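Local coordinates for protein (glyceraldehyde 3-phosphate dehydrogenase) (Sulfolobus solfataricus, PDB 1B7G), which catalyses the phosphorylating oxidation of D-glyceraldehyde 3-phosphate in glycolysis, using NADP or NAD as cofactor with a marked preference for NADP, at residues A[126-131]-A[312-317]. The protein carries 1 engineered substitution. Numbering follows the deposited sequence.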
ATOM      1  N   ASN A 126       7.997 -29.508  15.056  1.00 25.71           N
ATOM      2  CA  ASN A 126       8.576 -30.823  15.362  1.00 29.59           C
ATOM      3  C   ASN A 126       7.661 -31.946  14.949  1.00 34.75           C
ATOM      4  O   ASN A 126       8.137 -32.956  14.407  1.00 31.81           O
ATOM      5  CB  ASN A 126       9.008 -30.959  16.812  1.00 24.64           C
ATOM      6  CG  ASN A 126      10.134 -30.062  17.203  1.00 24.22           C
ATOM      7  OD1 ASN A 126      10.905 -29.637  16.337  1.00 29.18           O
ATOM      8  ND2 ASN A 126      10.240 -29.656  18.477  1.00 23.89           N
ATOM      9  N   GLU A 127       6.323 -31.807  15.140  1.00 28.05           N
ATOM     10  CA  GLU A 127       5.425 -32.855  14.714  1.00 27.44           C
ATOM     11  C   GLU A 127       5.323 -32.971  13.218  1.00 24.28           C
ATOM     12  O   GLU A 127       5.002 -34.055  12.695  1.00 31.17           O
ATOM     13  CB  GLU A 127       4.001 -32.659  15.302  1.00 31.35           C
ATOM     14  CG  GLU A 127       3.908 -32.985  16.766  1.00 29.35           C
ATOM     15  CD  GLU A 127       4.469 -31.943  17.703  1.00 35.40           C
ATOM     16  OE1 GLU A 127       4.990 -30.865  17.326  1.00 30.49           O
ATOM     17  OE2 GLU A 127       4.401 -32.206  18.929  1.00 54.97           O
ATOM     18  N   ALA A 128       5.572 -31.918  12.459  1.00 26.83           N
ATOM     19  CA  ALA A 128       5.448 -31.928  11.019  1.00 25.98           C
ATOM     20  C   ALA A 128       6.766 -32.305  10.305  1.00 25.37           C
ATOM     21  O   ALA A 128       6.734 -32.401   9.071  1.00 25.90           O
ATOM     22  CB  ALA A 128       5.006 -30.553  10.486  1.00 31.78           C
ATOM     23  N   LEU A 129       7.832 -32.474  11.032  1.00 32.04           N
ATOM     24  CA  LEU A 129       9.142 -32.815  10.419  1.00 31.66           C
ATOM     25  C   LEU A 129       9.021 -34.056   9.568  1.00 30.52           C
ATOM     26  O   LEU A 129       8.434 -35.058  10.002  1.00 31.29           O
ATOM     27  CB  LEU A 129      10.188 -33.020  11.515  1.00 30.90           C
ATOM     28  CG  LEU A 129      10.949 -31.782  11.982  1.00 26.56           C
ATOM     29  CD1 LEU A 129      11.778 -32.076  13.220  1.00 28.36           C
ATOM     30  CD2 LEU A 129      11.877 -31.270  10.870  1.00 31.86           C
ATOM     31  N   GLY A 130       9.402 -33.993   8.301  1.00 33.44           N
ATOM     32  CA  GLY A 130       9.330 -35.199   7.450  1.00 30.06           C
ATOM     33  C   GLY A 130       8.010 -35.456   6.817  1.00 33.03           C
ATOM     34  O   GLY A 130       7.873 -36.358   5.966  1.00 24.82           O
ATOM     35  N   LYS A 131       6.944 -34.709   7.172  1.00 29.23           N
ATOM     36  CA  LYS A 131       5.662 -34.962   6.504  1.00 28.00           C
ATOM     37  C   LYS A 131       5.771 -34.519   5.068  1.00 29.00           C
ATOM     38  O   LYS A 131       6.213 -33.399   4.822  1.00 32.59           O
ATOM     39  CB  LYS A 131       4.473 -34.311   7.218  1.00 29.77           C
ATOM     40  CG  LYS A 131       4.408 -34.736   8.701  1.00 26.82           C
ATOM     41  CD  LYS A 131       3.955 -36.207   8.758  1.00 34.55           C
ATOM     42  CE  LYS A 131       3.819 -36.648  10.218  1.00 36.73           C
ATOM     43  NZ  LYS A 131       3.494 -38.097  10.295  1.00 37.90           N
ATOM     44  N   ILE A 312       8.233 -25.666   4.515  1.00 30.05           N
ATOM     45  CA  ILE A 312       9.166 -26.282   3.559  1.00 30.05           C
ATOM     46  C   ILE A 312      10.295 -26.944   4.348  1.00 23.19           C
ATOM     47  O   ILE A 312      10.603 -28.105   4.161  1.00 29.44           O
ATOM     48  CB  ILE A 312       9.751 -25.244   2.590  1.00 31.21           C
ATOM     49  CG1 ILE A 312       8.686 -24.823   1.565  1.00 29.90           C
ATOM     50  CG2 ILE A 312      10.977 -25.801   1.879  1.00 24.41           C
ATOM     51  CD1 ILE A 312       8.926 -23.485   0.885  1.00 24.99           C
ATOM     52  N   ARG A 313      10.861 -26.229   5.301  1.00 22.10           N
ATOM     53  CA  ARG A 313      11.959 -26.767   6.093  1.00 25.75           C
ATOM     54  C   ARG A 313      11.555 -27.970   6.907  1.00 36.80           C
ATOM     55  O   ARG A 313      12.328 -28.948   6.940  1.00 29.45           O
ATOM     56  CB  ARG A 313      12.597 -25.664   6.948  1.00 22.22           C
ATOM     57  CG  ARG A 313      13.178 -24.565   6.088  1.00 25.86           C
ATOM     58  CD  ARG A 313      14.518 -24.054   6.622  1.00 29.28           C
ATOM     59  NE  ARG A 313      15.003 -22.948   5.785  1.00 25.72           N
ATOM     60  CZ  ARG A 313      14.620 -21.682   5.907  1.00 43.15           C
ATOM     61  NH1 ARG A 313      13.737 -21.292   6.849  1.00 29.67           N
ATOM     62  NH2 ARG A 313      15.151 -20.813   5.052  1.00 29.50           N
ATOM     63  N   ALA A 314      10.348 -27.980   7.518  1.00 26.68           N
ATOM     64  CA  ALA A 314       9.892 -29.132   8.253  1.00 28.29           C
ATOM     65  C   ALA A 314       9.726 -30.370   7.370  1.00 29.29           C
ATOM     66  O   ALA A 314      10.256 -31.450   7.621  1.00 28.73           O
ATOM     67  CB  ALA A 314       8.553 -28.864   8.942  1.00 27.98           C
ATOM     68  N   SER A 315       8.946 -30.231   6.310  1.00 22.20           N
ATOM     69  CA  SER A 315       8.684 -31.297   5.378  1.00 29.40           C
ATOM     70  C   SER A 315       9.993 -31.941   4.869  1.00 33.36           C
ATOM     71  O   SER A 315      10.077 -33.161   4.793  1.00 26.89           O
ATOM     72  CB  SER A 315       7.956 -30.736   4.164  1.00 19.56           C
ATOM     73  OG  SER A 315       7.491 -31.686   3.260  1.00 25.79           O
ATOM     74  N   MET A 316      10.959 -31.097   4.504  1.00 31.82           N
ATOM     75  CA  MET A 316      12.212 -31.590   3.917  1.00 34.64           C
ATOM     76  C   MET A 316      13.272 -31.857   4.968  1.00 34.29           C
ATOM     77  O   MET A 316      14.415 -32.134   4.614  1.00 37.82           O
ATOM     78  CB  MET A 316      12.768 -30.571   2.932  1.00 27.71           C
ATOM     79  CG  MET A 316      11.836 -30.150   1.822  1.00 23.51           C
ATOM     80  SD  MET A 316      11.435 -31.503   0.702  1.00 40.74           S
ATOM     81  CE  MET A 316      13.017 -31.653  -0.145  1.00 38.94           C
ATOM     82  N   LYS A 317      12.939 -31.739   6.238  1.00 28.58           N
ATOM     83  CA  LYS A 317      13.839 -32.022   7.350  1.00 32.85           C
ATOM     84  C   LYS A 317      15.157 -31.276   7.181  1.00 35.43           C
ATOM     85  O   LYS A 317      16.247 -31.837   7.363  1.00 29.52           O
ATOM     86  CB  LYS A 317      14.057 -33.542   7.402  1.00 27.84           C
ATOM     87  CG  LYS A 317      12.763 -34.345   7.470  1.00 32.68           C
ATOM     88  CD  LYS A 317      12.994 -35.845   7.289  1.00 35.14           C
ATOM     89  CE  LYS A 317      13.269 -36.213   5.835  1.00 40.11           C
ATOM     90  NZ  LYS A 317      13.483 -37.696   5.693  1.00 35.90           N
TER
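A type II beta turn from Ala-128 to Lys-131, just past helix 121-128, docks on the Schellman motif that ends helix 304-315. The turn is closed by Lys-131 N bonding back to Ala-128 O, and Gly-130 sits at its third position with positive phi (85°), where a side chain would jam against the preceding carbonyl. Gly-130 N gives a nearly straight hydrogen bond to Ala-314 O (2.8 Å, 167° at the hydrogen), arriving above the carbonyl plane. Ala-314 O also takes Lys-317 N in the Schellman closure, so two amides grip it, and Leu-129 CA adds a CH...O contact to Ala-314 O at 3.3 Å. Leu-129 CD2 swings back to lie 3.6 Å from Ala-314 O, while Lys-317 lays its CG alongside the glycine, 3.5 Å from Gly-130 N, before its chain bends at chi3. Deeper in, the methyls of Ala-128 and Ala-314 meet, CB to CB at 4.2 Å.

The second bond comes from Ser-315: with OG anti to the backbone N (chi1 -172°), the hydroxyl donates to Lys-131 O at 2.6 Å, in the carbonyl plane. An alanine here would remove that donor and would probably leave Lys-131 O less firmly held against the helix end. Ser-315 OG also has a weak hydrogen bond with Asn-103 ND2, at the start of strand 103-106. The contact ties the turn after helix 121-128 to the C-terminal end of helix 304-315, within the Rossmann-type nucleotide-binding domain: Ser-315 packs on Ile-80 of strand 80-83, Ala-314 touches Tyr-125 of helix 121-128, and Ala-128 and Lys-131 rest on Ile-117, beside strand 118-119.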